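Local coordinates for protein halogenase PltM (Pseudomonas fluorescens, PDB 6BZN) that halogenates phenolic substrates, accepting chloride, bromide or iodide, and belongs to the FAD-dependent halogenases, related in sequence to the tryptophan halogenases, at residues A[253-258]-A[300-305]; A[110-115]-A[248-253]; A[125-130]-A[408-413]; A[220-225]-A[274-279]. All blocks are in the same frame, centred on the assembly; numbering follows the deposited sequence.

Interaction 1 of 4, residues A[253-258]-A[300-305]; sequences FEEGWL and KKYPAI
Phe253 and Tyr302 meet as an offset stack, with ring centroids 4.4 Å apart and planes at 27°. Tyr302 CE2 lies over one face of the Phe253 ring, toward its rim. The opposite face of that ring carries the backbone oxygen of Gly256, above its centre. Phe253 CG sits between its backbone N and carbonyl carbon (chi1 41°), which turns the ring toward the helical segment. Ile305 CD1 comes within 3.9 Å of Phe253 CE2. Ile305 CG2 packs on Leu258 CD1 at 4.0 Å. The Tyr302 hydroxyl faces the carboxylate of Glu255, 2.9 Å from OE1 and 2.9 Å from OE2, weak bonds both. Lys301 NZ forms a salt bridge to Glu255 OE2 (3.3 Å), weak as a hydrogen bond, and a water joins the same two atoms. Further out, a type I turn from Phe253 to Gly256 links strands 248-253 and 256-262 and presents Glu255. Lys301 also makes a cation-pi contact with Tyr285. With an alanine at Phe253 the stack is gone, and Tyr302 would probably be freer to turn, with a gap opening beside Ile305 CD1. The chemistry is an apolar core edged by one carboxylate, whose negative charge is probably balanced by Lys301.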
loop_
_atom_site.group_PDB
_atom_site.type_symbol
_atom_site.label_atom_id
_atom_site.label_comp_id
_atom_site.label_asym_id
_atom_site.label_seq_id
_atom_site.Cartn_x
_atom_site.Cartn_y
_atom_site.Cartn_z
ATOM N N PHE A 253 11.187 -14.197 8.342
ATOM C CA PHE A 253 12.312 -14.750 9.074
ATOM C C PHE A 253 12.969 -13.594 9.801
ATOM O O PHE A 253 12.616 -12.440 9.575
ATOM C CB PHE A 253 13.275 -15.469 8.114
ATOM C CG PHE A 253 13.483 -14.739 6.824
ATOM C CD1 PHE A 253 14.447 -13.751 6.732
ATOM C CD2 PHE A 253 12.692 -15.013 5.710
ATOM C CE1 PHE A 253 14.638 -13.057 5.547
ATOM C CE2 PHE A 253 12.860 -14.313 4.535
ATOM C CZ PHE A 253 13.830 -13.330 4.457
ATOM N N GLU A 254 13.919 -13.888 10.684
ATOM C CA GLU A 254 14.398 -12.874 11.627
ATOM C C GLU A 254 14.833 -11.533 10.997
ATOM O O GLU A 254 14.515 -10.487 11.534
ATOM C CB GLU A 254 15.544 -13.423 12.488
ATOM C CG GLU A 254 15.862 -12.489 13.653
ATOM C CD GLU A 254 17.095 -12.875 14.423
ATOM O OE1 GLU A 254 17.710 -11.944 14.997
ATOM O OE2 GLU A 254 17.439 -14.087 14.461
ATOM N N GLU A 255 15.536 -11.587 9.874
ATOM C CA GLU A 255 16.178 -10.406 9.276
ATOM C C GLU A 255 15.396 -9.780 8.129
ATOM O O GLU A 255 15.838 -8.791 7.539
ATOM C CB GLU A 255 17.623 -10.725 8.826
ATOM C CG GLU A 255 17.786 -11.616 7.601
ATOM C CD GLU A 255 17.755 -13.113 7.890
ATOM O OE1 GLU A 255 17.354 -13.522 8.997
ATOM O OE2 GLU A 255 18.135 -13.898 6.998
ATOM N N GLY A 256 14.238 -10.340 7.805
ATOM C CA GLY A 256 13.527 -9.894 6.625
ATOM C C GLY A 256 12.364 -10.743 6.199
ATOM O O GLY A 256 11.871 -11.589 6.944
ATOM N N TRP A 257 11.924 -10.506 4.975
ATOM C CA TRP A 257 10.827 -11.268 4.414
ATOM C C TRP A 257 10.842 -11.262 2.896
ATOM O O TRP A 257 11.512 -10.428 2.269
ATOM C CB TRP A 257 9.496 -10.748 4.951
ATOM C CG TRP A 257 9.024 -9.427 4.422
ATOM C CD1 TRP A 257 9.473 -8.176 4.773
ATOM C CD2 TRP A 257 7.955 -9.222 3.487
ATOM N NE1 TRP A 257 8.752 -7.218 4.097
ATOM C CE2 TRP A 257 7.810 -7.832 3.309
ATOM C CE3 TRP A 257 7.109 -10.086 2.772
ATOM C CZ2 TRP A 257 6.858 -7.286 2.432
ATOM C CZ3 TRP A 257 6.163 -9.551 1.935
ATOM C CH2 TRP A 257 6.044 -8.160 1.759
ATOM N N LEU A 258 10.115 -12.217 2.327
ATOM C CA LEU A 258 9.982 -12.365 0.885
ATOM C C LEU A 258 8.507 -12.567 0.524
ATOM O O LEU A 258 7.780 -13.334 1.189
ATOM C CB LEU A 258 10.863 -13.523 0.382
ATOM C CG LEU A 258 10.757 -13.964 -1.090
ATOM C CD1 LEU A 258 12.062 -14.573 -1.603
ATOM C CD2 LEU A 258 9.619 -14.968 -1.301
ATOM N N LYS A 300 19.566 -20.498 -0.010
ATOM C CA LYS A 300 20.452 -21.434 0.693
ATOM C C LYS A 300 20.180 -21.371 2.206
ATOM O O LYS A 300 20.098 -22.399 2.871
ATOM C CB LYS A 300 21.904 -21.066 0.380
ATOM C CG LYS A 300 22.980 -22.084 0.722
ATOM C CD LYS A 300 24.352 -21.484 0.394
ATOM C CE LYS A 300 25.401 -22.519 0.034
ATOM N NZ LYS A 300 25.948 -23.186 1.240
ATOM N N LYS A 301 19.999 -20.159 2.721
ATOM C CA LYS A 301 19.635 -19.916 4.123
ATOM C C LYS A 301 18.275 -20.541 4.475
ATOM O O LYS A 301 18.106 -21.095 5.560
ATOM C CB LYS A 301 19.594 -18.401 4.369
ATOM C CG LYS A 301 20.068 -17.867 5.709
ATOM C CD LYS A 301 20.370 -16.365 5.575
ATOM C CE LYS A 301 20.898 -15.733 6.858
ATOM N NZ LYS A 301 21.376 -14.323 6.713
ATOM N N TYR A 302 17.317 -20.446 3.551
ATOM C CA TYR A 302 15.925 -20.865 3.752
ATOM C C TYR A 302 15.465 -21.786 2.619
ATOM O O TYR A 302 14.681 -21.376 1.760
ATOM C CB TYR A 302 15.016 -19.627 3.832
ATOM C CG TYR A 302 15.430 -18.673 4.917
ATOM C CD1 TYR A 302 15.290 -19.028 6.261
ATOM C CD2 TYR A 302 16.000 -17.432 4.619
ATOM C CE1 TYR A 302 15.689 -18.176 7.273
ATOM C CE2 TYR A 302 16.392 -16.565 5.633
ATOM C CZ TYR A 302 16.250 -16.950 6.959
ATOM O OH TYR A 302 16.637 -16.119 7.982
ATOM N N PRO A 303 15.942 -23.051 2.613
ATOM C CA PRO A 303 15.611 -23.987 1.526
ATOM C C PRO A 303 14.125 -24.193 1.283
ATOM O O PRO A 303 13.740 -24.485 0.152
ATOM C CB PRO A 303 16.245 -25.315 1.953
ATOM C CG PRO A 303 16.958 -25.078 3.226
ATOM C CD PRO A 303 16.841 -23.638 3.625
ATOM N N ALA A 304 13.300 -24.060 2.321
ATOM C CA ALA A 304 11.848 -24.116 2.141
ATOM C C ALA A 304 11.384 -23.071 1.127
ATOM O O ALA A 304 10.646 -23.391 0.208
ATOM C CB ALA A 304 11.115 -23.914 3.453
ATOM N N ILE A 305 11.848 -21.838 1.287
ATOM C CA ILE A 305 11.528 -20.763 0.337
ATOM C C ILE A 305 12.018 -21.154 -1.073
ATOM O O ILE A 305 11.306 -20.953 -2.075
ATOM C CB ILE A 305 12.128 -19.407 0.801
ATOM C CG1 ILE A 305 11.548 -18.991 2.167
ATOM C CG2 ILE A 305 11.843 -18.323 -0.226
ATOM C CD1 ILE A 305 12.189 -17.751 2.767
HETATM O O HOH W 1 20.044 -12.823 5.127
#

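Interaction 2 of 4, residues A[110-115]-A[248-253]; sequences FSFAWH and TLHHIF
Ser111 O takes two bonds from His250, from opposite faces of its carbonyl plane. His250 N reaches it at 2.8 Å and His250 ND1 at 2.9 Å, the oxygen lying near the imidazole plane. This fixes the ring's rotation. One face of His250 stacks offset on Phe112, with centroids 4.3 Å apart. Its CE1 edge points at the face of Phe110. A leucine here removes ND1 and the flat ring, and Ser111 O would probably be held by the backbone N alone, with Phe110 and Phe112 losing the ring between them. Along the backbone, Ser111 N gives to Thr248 O, Ala113 N to His250 O, Ile252 N to Ala113 O and His115 N to Ile252 O. His115 NE2 and His251 ND1 share a hydrogen bond of 3.0 Å. Outside, His115 ND1 bonds Ser121 OG, His251 NE2 His308 NE2, Ser111 OG Ser247 OG, Thr248 OG1 His137 NE2 and Trp114 NE1 Phe407 O. These are neighbouring parallel strands in a mixed beta sheet; Thr248 and Phe110 lie near Ala65 and Ser351, which bind FAD in another structure of this protein, though none is bound here.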
loop_
_atom_site.group_PDB
_atom_site.type_symbol
_atom_site.label_atom_id
_atom_site.label_comp_id
_atom_site.label_asym_id
_atom_site.label_seq_id
_atom_site.Cartn_x
_atom_site.Cartn_y
_atom_site.Cartn_z
ATOM N N PHE A 110 -4.065 -12.515 3.140
ATOM C CA PHE A 110 -2.622 -12.467 3.396
ATOM C C PHE A 110 -2.252 -13.750 4.131
ATOM O O PHE A 110 -2.945 -14.140 5.065
ATOM C CB PHE A 110 -2.245 -11.267 4.282
ATOM C CG PHE A 110 -2.177 -9.909 3.573
ATOM C CD1 PHE A 110 -2.254 -9.763 2.185
ATOM C CD2 PHE A 110 -1.957 -8.761 4.329
ATOM C CE1 PHE A 110 -2.147 -8.502 1.588
ATOM C CE2 PHE A 110 -1.871 -7.498 3.733
ATOM C CZ PHE A 110 -1.956 -7.371 2.361
ATOM N N SER A 111 -1.176 -14.409 3.715
ATOM C CA SER A 111 -0.667 -15.570 4.425
ATOM C C SER A 111 0.786 -15.325 4.814
ATOM O O SER A 111 1.526 -14.608 4.119
ATOM C CB SER A 111 -0.791 -16.836 3.582
ATOM O OG SER A 111 -0.041 -16.731 2.392
ATOM N N PHE A 112 1.175 -15.918 5.939
ATOM C CA PHE A 112 2.499 -15.728 6.510
ATOM C C PHE A 112 3.057 -17.081 6.897
ATOM O O PHE A 112 2.400 -17.802 7.634
ATOM C CB PHE A 112 2.433 -14.815 7.741
ATOM C CG PHE A 112 1.847 -13.458 7.453
ATOM C CD1 PHE A 112 0.473 -13.261 7.471
ATOM C CD2 PHE A 112 2.665 -12.392 7.114
ATOM C CE1 PHE A 112 -0.067 -12.019 7.181
ATOM C CE2 PHE A 112 2.129 -11.148 6.814
ATOM C CZ PHE A 112 0.765 -10.954 6.859
ATOM N N ALA A 113 4.241 -17.431 6.389
ATOM C CA ALA A 113 4.930 -18.665 6.750
ATOM C C ALA A 113 6.292 -18.297 7.306
ATOM O O ALA A 113 7.039 -17.538 6.676
ATOM C CB ALA A 113 5.083 -19.558 5.535
ATOM N N TRP A 114 6.603 -18.809 8.499
ATOM C CA TRP A 114 7.802 -18.415 9.240
ATOM C C TRP A 114 8.903 -19.459 9.063
ATOM O O TRP A 114 8.628 -20.668 8.928
ATOM C CB TRP A 114 7.459 -18.216 10.723
ATOM C CG TRP A 114 8.604 -17.796 11.606
ATOM C CD1 TRP A 114 9.026 -16.519 11.870
ATOM C CD2 TRP A 114 9.468 -18.658 12.336
ATOM N NE1 TRP A 114 10.100 -16.539 12.719
ATOM C CE2 TRP A 114 10.387 -17.838 13.032
ATOM C CE3 TRP A 114 9.546 -20.048 12.488
ATOM C CZ2 TRP A 114 11.377 -18.365 13.865
ATOM C CZ3 TRP A 114 10.536 -20.576 13.318
ATOM C CH2 TRP A 114 11.440 -19.735 13.990
ATOM N N HIS A 115 10.140 -18.991 9.055
ATOM C CA HIS A 115 11.330 -19.829 8.840
ATOM C C HIS A 115 12.453 -19.377 9.721
ATOM O O HIS A 115 12.449 -18.247 10.210
ATOM C CB HIS A 115 11.811 -19.727 7.410
ATOM C CG HIS A 115 10.726 -19.919 6.418
ATOM N ND1 HIS A 115 10.382 -21.154 5.925
ATOM C CD2 HIS A 115 9.855 -19.039 5.881
ATOM C CE1 HIS A 115 9.367 -21.024 5.094
ATOM N NE2 HIS A 115 9.024 -19.751 5.061
ATOM N N THR A 248 -1.635 -13.364 -0.976
ATOM C CA THR A 248 -0.360 -12.672 -0.869
ATOM C C THR A 248 0.449 -13.384 0.208
ATOM O O THR A 248 0.165 -13.251 1.391
ATOM C CB THR A 248 -0.571 -11.222 -0.463
ATOM O OG1 THR A 248 -1.553 -10.639 -1.334
ATOM C CG2 THR A 248 0.733 -10.424 -0.501
ATOM N N LEU A 249 1.456 -14.129 -0.219
ATOM C CA LEU A 249 2.223 -14.986 0.661
ATOM C C LEU A 249 3.477 -14.254 1.109
ATOM O O LEU A 249 4.234 -13.737 0.270
ATOM C CB LEU A 249 2.554 -16.284 -0.068
ATOM C CG LEU A 249 3.610 -17.230 0.481
ATOM C CD1 LEU A 249 3.298 -17.642 1.909
ATOM C CD2 LEU A 249 3.689 -18.439 -0.442
ATOM N N HIS A 250 3.676 -14.222 2.427
ATOM C CA HIS A 250 4.803 -13.572 3.071
ATOM C C HIS A 250 5.622 -14.653 3.763
ATOM O O HIS A 250 5.140 -15.268 4.722
ATOM C CB HIS A 250 4.306 -12.602 4.153
ATOM C CG HIS A 250 3.348 -11.556 3.668
ATOM N ND1 HIS A 250 2.056 -11.841 3.287
ATOM C CD2 HIS A 250 3.475 -10.210 3.574
ATOM C CE1 HIS A 250 1.441 -10.721 2.938
ATOM N NE2 HIS A 250 2.284 -9.718 3.100
ATOM N N HIS A 251 6.832 -14.908 3.277
ATOM C CA HIS A 251 7.769 -15.787 3.966
ATOM C C HIS A 251 8.592 -14.900 4.871
ATOM O O HIS A 251 9.294 -14.012 4.379
ATOM C CB HIS A 251 8.679 -16.481 2.974
ATOM C CG HIS A 251 7.997 -17.542 2.192
ATOM N ND1 HIS A 251 7.485 -18.678 2.773
ATOM C CD2 HIS A 251 7.749 -17.652 0.869
ATOM C CE1 HIS A 251 6.947 -19.444 1.845
ATOM N NE2 HIS A 251 7.105 -18.844 0.683
ATOM N N ILE A 252 8.480 -15.111 6.180
ATOM C CA ILE A 252 9.079 -14.209 7.158
ATOM C C ILE A 252 10.169 -14.944 7.935
ATOM O O ILE A 252 10.105 -16.170 8.135
ATOM C CB ILE A 252 8.018 -13.572 8.089
ATOM C CG1 ILE A 252 7.204 -14.648 8.839
ATOM C CG2 ILE A 252 7.072 -12.707 7.268
ATOM C CD1 ILE A 252 6.342 -14.122 9.974
ATOM N N PHE A 253 11.187 -14.197 8.342
ATOM C CA PHE A 253 12.312 -14.750 9.074
ATOM C C PHE A 253 12.969 -13.594 9.801
ATOM O O PHE A 253 12.616 -12.440 9.575
ATOM C CB PHE A 253 13.275 -15.469 8.114
ATOM C CG PHE A 253 13.483 -14.739 6.824
ATOM C CD1 PHE A 253 14.447 -13.751 6.732
ATOM C CD2 PHE A 253 12.692 -15.013 5.710
ATOM C CE1 PHE A 253 14.638 -13.057 5.547
ATOM C CE2 PHE A 253 12.860 -14.313 4.535
ATOM C CZ PHE A 253 13.830 -13.330 4.457
#

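Interaction 3 of 4, residues A[125-130]-A[408-413]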
loop_
_atom_site.group_PDB
_atom_site.type_symbol
_atom_site.label_atom_id
_atom_site.label_comp_id
_atom_site.label_asym_id
_atom_site.label_seq_id
_atom_site.Cartn_x
_atom_site.Cartn_y
_atom_site.Cartn_z
ATOM N N HIS A 125 3.790 -23.468 11.048
ATOM C CA HIS A 125 4.193 -22.088 11.365
ATOM C C HIS A 125 3.633 -21.137 10.318
ATOM O O HIS A 125 4.394 -20.385 9.687
ATOM C CB HIS A 125 5.719 -21.987 11.461
ATOM C CG HIS A 125 6.295 -22.754 12.602
ATOM N ND1 HIS A 125 7.627 -23.099 12.672
ATOM C CD2 HIS A 125 5.719 -23.245 13.725
ATOM C CE1 HIS A 125 7.847 -23.766 13.791
ATOM N NE2 HIS A 125 6.709 -23.857 14.451
ATOM N N LEU A 126 2.297 -21.177 10.180
ATOM C CA LEU A 126 1.517 -20.396 9.216
ATOM C C LEU A 126 0.351 -19.680 9.900
ATOM O O LEU A 126 -0.282 -20.237 10.796
ATOM C CB LEU A 126 0.894 -21.313 8.151
ATOM C CG LEU A 126 1.643 -21.631 6.868
ATOM C CD1 LEU A 126 3.045 -22.119 7.163
ATOM C CD2 LEU A 126 0.849 -22.669 6.071
ATOM N N VAL A 127 0.055 -18.463 9.461
ATOM C CA VAL A 127 -1.230 -17.827 9.747
ATOM C C VAL A 127 -1.764 -17.268 8.432
ATOM O O VAL A 127 -0.992 -16.812 7.582
ATOM C CB VAL A 127 -1.177 -16.716 10.836
ATOM C CG1 VAL A 127 -0.823 -17.298 12.194
ATOM C CG2 VAL A 127 -0.200 -15.599 10.482
ATOM N N ALA A 128 -3.077 -17.323 8.261
ATOM C CA ALA A 128 -3.705 -16.798 7.054
ATOM C C ALA A 128 -5.170 -16.490 7.333
ATOM O O ALA A 128 -6.006 -17.374 7.243
ATOM C CB ALA A 128 -3.570 -17.790 5.899
ATOM N N PRO A 129 -5.482 -15.235 7.695
ATOM C CA PRO A 129 -6.883 -14.897 7.911
ATOM C C PRO A 129 -7.567 -14.614 6.577
ATOM O O PRO A 129 -7.171 -13.684 5.899
ATOM C CB PRO A 129 -6.822 -13.649 8.792
ATOM C CG PRO A 129 -5.455 -13.063 8.581
ATOM C CD PRO A 129 -4.563 -14.135 8.045
ATOM N N PRO A 130 -8.575 -15.418 6.187
ATOM C CA PRO A 130 -9.128 -15.233 4.849
ATOM C C PRO A 130 -10.103 -14.069 4.700
ATOM O O PRO A 130 -10.730 -13.632 5.677
ATOM C CB PRO A 130 -9.833 -16.564 4.564
ATOM C CG PRO A 130 -10.063 -17.202 5.867
ATOM C CD PRO A 130 -9.177 -16.573 6.889
ATOM N N SER A 408 11.019 -12.495 14.561
ATOM C CA SER A 408 12.014 -13.338 15.258
ATOM C C SER A 408 11.515 -14.709 15.717
ATOM O O SER A 408 12.331 -15.563 16.005
ATOM C CB SER A 408 12.593 -12.618 16.487
ATOM O OG SER A 408 11.561 -12.297 17.401
ATOM N N ASP A 409 10.210 -14.910 15.815
ATOM C CA ASP A 409 9.656 -16.140 16.397
ATOM C C ASP A 409 8.231 -16.358 15.894
ATOM O O ASP A 409 7.440 -15.410 15.840
ATOM C CB ASP A 409 9.669 -15.999 17.923
ATOM C CG ASP A 409 9.037 -17.177 18.629
ATOM O OD1 ASP A 409 9.650 -18.254 18.643
ATOM O OD2 ASP A 409 7.926 -17.021 19.169
ATOM N N PHE A 410 7.887 -17.587 15.503
ATOM C CA PHE A 410 6.558 -17.803 14.957
ATOM C C PHE A 410 5.446 -17.517 15.962
ATOM O O PHE A 410 4.475 -16.856 15.621
ATOM C CB PHE A 410 6.336 -19.203 14.378
ATOM C CG PHE A 410 4.906 -19.421 14.018
ATOM C CD1 PHE A 410 4.367 -18.767 12.915
ATOM C CD2 PHE A 410 4.059 -20.150 14.854
ATOM C CE1 PHE A 410 3.020 -18.889 12.608
ATOM C CE2 PHE A 410 2.710 -20.278 14.549
ATOM C CZ PHE A 410 2.192 -19.648 13.430
ATOM N N HIS A 411 5.568 -18.036 17.193
ATOM C CA HIS A 411 4.519 -17.810 18.194
ATOM C C HIS A 411 4.304 -16.305 18.419
ATOM O O HIS A 411 3.162 -15.829 18.456
ATOM C CB HIS A 411 4.816 -18.547 19.516
ATOM C CG HIS A 411 3.776 -18.327 20.570
ATOM N ND1 HIS A 411 2.486 -18.803 20.452
ATOM C CD2 HIS A 411 3.825 -17.661 21.750
ATOM C CE1 HIS A 411 1.786 -18.435 21.512
ATOM N NE2 HIS A 411 2.571 -17.735 22.309
ATOM N N LEU A 412 5.396 -15.555 18.513
ATOM C CA LEU A 412 5.323 -14.100 18.656
ATOM C C LEU A 412 4.617 -13.483 17.445
ATOM O O LEU A 412 3.707 -12.654 17.609
ATOM C CB LEU A 412 6.721 -13.503 18.853
ATOM C CG LEU A 412 6.852 -11.977 18.958
ATOM C CD1 LEU A 412 5.977 -11.416 20.058
ATOM C CD2 LEU A 412 8.310 -11.611 19.175
ATOM N N TRP A 413 4.998 -13.915 16.242
ATOM C CA TRP A 413 4.324 -13.437 15.036
ATOM C C TRP A 413 2.823 -13.731 15.104
ATOM O O TRP A 413 1.996 -12.868 14.817
ATOM C CB TRP A 413 4.911 -14.010 13.743
ATOM C CG TRP A 413 4.133 -13.520 12.604
ATOM C CD1 TRP A 413 3.155 -14.187 11.922
ATOM C CD2 TRP A 413 4.162 -12.200 12.075
ATOM N NE1 TRP A 413 2.598 -13.362 10.980
ATOM C CE2 TRP A 413 3.201 -12.137 11.051
ATOM C CE3 TRP A 413 4.923 -11.062 12.357
ATOM C CZ2 TRP A 413 2.988 -10.979 10.294
ATOM C CZ3 TRP A 413 4.716 -9.915 11.611
ATOM C CH2 TRP A 413 3.749 -9.877 10.592
#
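His125 lies against Phe410 where strand 126-131, at one margin of the mixed beta sheet, meets the first turn of helix 410-441. Phe410 CG is anti to the backbone N (chi1 172°), and the ring reaches across the end of the strand. Its CB sits over one face of the His125 imidazole, as a CH-pi contact 4.3 Å from the ring centroid. CG touches His125 CB at 3.7 Å. On one branch, CD2 meets His125 CD2, also at 3.7 Å, and CE2 continues toward His125 CA. On the other, CD1 and CE1 lie along the His125 carbonyl group, with CE1 3.3 Å from the His125 carbonyl carbon. CZ, at the tip, comes near Leu126 N. His125 CA sits over the centre of the Phe410 ring, a CH-pi contact 3.5 Å from the centroid and 8° off the normal. The two rings are near parallel (23°) but slid apart, and they barely overlap. Trp114 meets the His125 ring too. One turn on, Trp413 turns its indole edge to the strand. Asp409 is the N-cap of the helix, and its OD2 accepts from Leu412 N at 3.0 Å. Val127 spans both aromatic residues: CG1 is 4.0 Å from Phe410 CZ, and CG2 is 3.6 Å from Trp413 NE1, near the indole plane.

Interaction 4 of 4, residues A[220-225]-A[274-279]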
loop_
_atom_site.group_PDB
_atom_site.type_symbol
_atom_site.label_atom_id
_atom_site.label_comp_id
_atom_site.label_asym_id
_atom_site.label_seq_id
_atom_site.Cartn_x
_atom_site.Cartn_y
_atom_site.Cartn_z
ATOM N N THR A 220 11.369 -8.284 -8.537
ATOM C CA THR A 220 11.316 -8.649 -9.941
ATOM C C THR A 220 10.021 -9.423 -10.218
ATOM O O THR A 220 9.220 -9.675 -9.301
ATOM C CB THR A 220 12.562 -9.483 -10.356
ATOM O OG1 THR A 220 12.634 -9.559 -11.780
ATOM C CG2 THR A 220 12.520 -10.903 -9.790
ATOM N N HIS A 221 9.846 -9.808 -11.473
ATOM C CA HIS A 221 8.801 -10.721 -11.866
ATOM C C HIS A 221 9.422 -11.975 -12.477
ATOM O O HIS A 221 10.398 -11.890 -13.222
ATOM C CB HIS A 221 7.870 -10.083 -12.896
ATOM C CG HIS A 221 6.927 -9.063 -12.341
ATOM N ND1 HIS A 221 6.075 -8.337 -13.148
ATOM C CD2 HIS A 221 6.696 -8.641 -11.078
ATOM C CE1 HIS A 221 5.342 -7.532 -12.399
ATOM N NE2 HIS A 221 5.691 -7.705 -11.137
ATOM N N MET A 222 8.824 -13.127 -12.172
ATOM C CA MET A 222 9.355 -14.422 -12.602
ATOM C C MET A 222 8.324 -15.309 -13.253
ATOM O O MET A 222 7.116 -15.222 -12.967
ATOM C CB MET A 222 9.954 -15.181 -11.422
ATOM C CG MET A 222 11.079 -14.454 -10.702
ATOM S SD MET A 222 11.900 -15.607 -9.588
ATOM C CE MET A 222 13.007 -14.490 -8.745
ATOM N N LEU A 223 8.823 -16.199 -14.108
ATOM C CA LEU A 223 8.039 -17.288 -14.681
ATOM C C LEU A 223 8.303 -18.583 -13.950
ATOM O O LEU A 223 9.376 -18.779 -13.378
ATOM C CB LEU A 223 8.448 -17.540 -16.129
ATOM C CG LEU A 223 8.123 -16.435 -17.109
ATOM C CD1 LEU A 223 9.040 -16.513 -18.327
ATOM C CD2 LEU A 223 6.657 -16.570 -17.490
ATOM N N ASN A 224 7.330 -19.485 -14.039
ATOM C CA ASN A 224 7.435 -20.840 -13.493
ATOM C C ASN A 224 7.752 -20.896 -11.998
ATOM O O ASN A 224 8.502 -21.772 -11.551
ATOM C CB ASN A 224 8.455 -21.669 -14.310
ATOM C CG ASN A 224 7.929 -22.041 -15.683
ATOM O OD1 ASN A 224 6.721 -22.088 -15.897
ATOM N ND2 ASN A 224 8.827 -22.307 -16.623
ATOM N N VAL A 225 7.173 -19.971 -11.235
ATOM C CA VAL A 225 7.256 -20.037 -9.795
ATOM C C VAL A 225 6.210 -21.034 -9.305
ATOM O O VAL A 225 5.010 -20.848 -9.540
ATOM C CB VAL A 225 7.029 -18.671 -9.127
ATOM C CG1 VAL A 225 7.135 -18.803 -7.618
ATOM C CG2 VAL A 225 8.050 -17.658 -9.635
ATOM N N CYS A 274 4.781 -14.159 -11.777
ATOM C CA CYS A 274 4.651 -14.039 -10.356
ATOM C C CYS A 274 5.617 -12.968 -9.854
ATOM O O CYS A 274 6.809 -12.952 -10.196
ATOM C CB CYS A 274 4.938 -15.395 -9.722
ATOM S SG CYS A 274 4.801 -15.460 -7.923
ATOM N N SER A 275 5.101 -12.063 -9.033
ATOM C CA SER A 275 5.937 -11.023 -8.456
ATOM C C SER A 275 6.669 -11.559 -7.242
ATOM O O SER A 275 6.070 -12.250 -6.406
ATOM C CB SER A 275 5.089 -9.807 -8.099
ATOM O OG SER A 275 5.893 -8.793 -7.539
ATOM N N ILE A 276 7.958 -11.239 -7.156
ATOM C CA ILE A 276 8.827 -11.697 -6.083
ATOM C C ILE A 276 9.607 -10.486 -5.568
ATOM O O ILE A 276 10.242 -9.772 -6.352
ATOM C CB ILE A 276 9.833 -12.777 -6.571
ATOM C CG1 ILE A 276 9.108 -13.988 -7.199
ATOM C CG2 ILE A 276 10.753 -13.207 -5.434
ATOM C CD1 ILE A 276 8.203 -14.805 -6.287
ATOM N N GLY A 277 9.556 -10.251 -4.259
ATOM C CA GLY A 277 10.335 -9.182 -3.636
ATOM C C GLY A 277 10.882 -9.663 -2.325
ATOM O O GLY A 277 10.156 -10.300 -1.568
ATOM N N PHE A 278 12.153 -9.409 -2.046
ATOM C CA PHE A 278 12.690 -9.719 -0.712
ATOM C C PHE A 278 13.316 -8.499 -0.071
ATOM O O PHE A 278 13.959 -7.676 -0.748
ATOM C CB PHE A 278 13.599 -10.966 -0.677
ATOM C CG PHE A 278 14.854 -10.883 -1.496
ATOM C CD1 PHE A 278 14.835 -11.164 -2.867
ATOM C CD2 PHE A 278 16.072 -10.635 -0.888
ATOM C CE1 PHE A 278 16.002 -11.123 -3.615
ATOM C CE2 PHE A 278 17.246 -10.601 -1.635
ATOM C CZ PHE A 278 17.211 -10.853 -2.995
ATOM N N GLN A 279 13.055 -8.368 1.234
ATOM C CA GLN A 279 13.380 -7.179 1.996
ATOM C C GLN A 279 14.207 -7.557 3.192
ATOM O O GLN A 279 13.918 -8.570 3.837
ATOM C CB GLN A 279 12.111 -6.497 2.527
ATOM C CG GLN A 279 11.243 -5.794 1.485
ATOM C CD GLN A 279 10.718 -6.704 0.390
ATOM O OE1 GLN A 279 11.010 -6.508 -0.788
ATOM N NE2 GLN A 279 9.940 -7.716 0.773
#
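The imidazole of His221 lies obliquely against Ser275, with CD2 3.6 Å from Ser275 CB. Outside the pair, Phe60 and Phe263 each meet this ring edge-to-face. A chi1 of -74° places the ring beside the neighbouring strand, and chi2 176° turns its CD2-NE2 edge to Ser275. Both polar ends turn to the same carboxylate: His221 NE2 bonds Glu64 OE2 and Ser275 OG bonds Glu64 OE1. On the other face Met222, Ile276 and Cys274 make apolar contacts. The Met222 and Ile276 side chains cross at about a right angle, with Met222 SD 4.0 Å from Ile276 CG1. Val225 follows the strand and turns back, its CG2 3.8 Å from Cys274 CB. Four backbone bonds join the strands, two in each of the hydrogen-bonded pairs Thr220-Ile276 and Met222-Cys274. His221-Ser275 is the non-hydrogen-bonded pair between them. This is an antiparallel pairing in the mixed beta sheet, with the Ser275 side chain about 4 Å from that of Val62 and the His221 side chain about 7 Å from that of Arg140, residues that bind FAD in another structure of this protein.

All four contacts reach one mixed beta sheet. Interactions 1 and 2 share Phe253 and have centres about 10 Å apart; Leu258 O lies 2.8 Å from His251 N, a probable hydrogen bond. Interaction 3 is about 8 Å from interaction 2, centre to centre, and Phe112 N meets Val127 O at 2.9 Å. Interaction 4 continues the sheet from interaction 1 through Trp257 O and Gln279 N, 2.8 Å apart. Interactions 3 and 4 do not touch, their centres being about 22 Å apart. Interactions 2 and 4 approach the FAD site, which is empty of FAD in this model: the side chains of Thr248 and Ala65, and of Ser275 and Val62, are about 4 Å apart. Interactions 1 and 3 lie away from it.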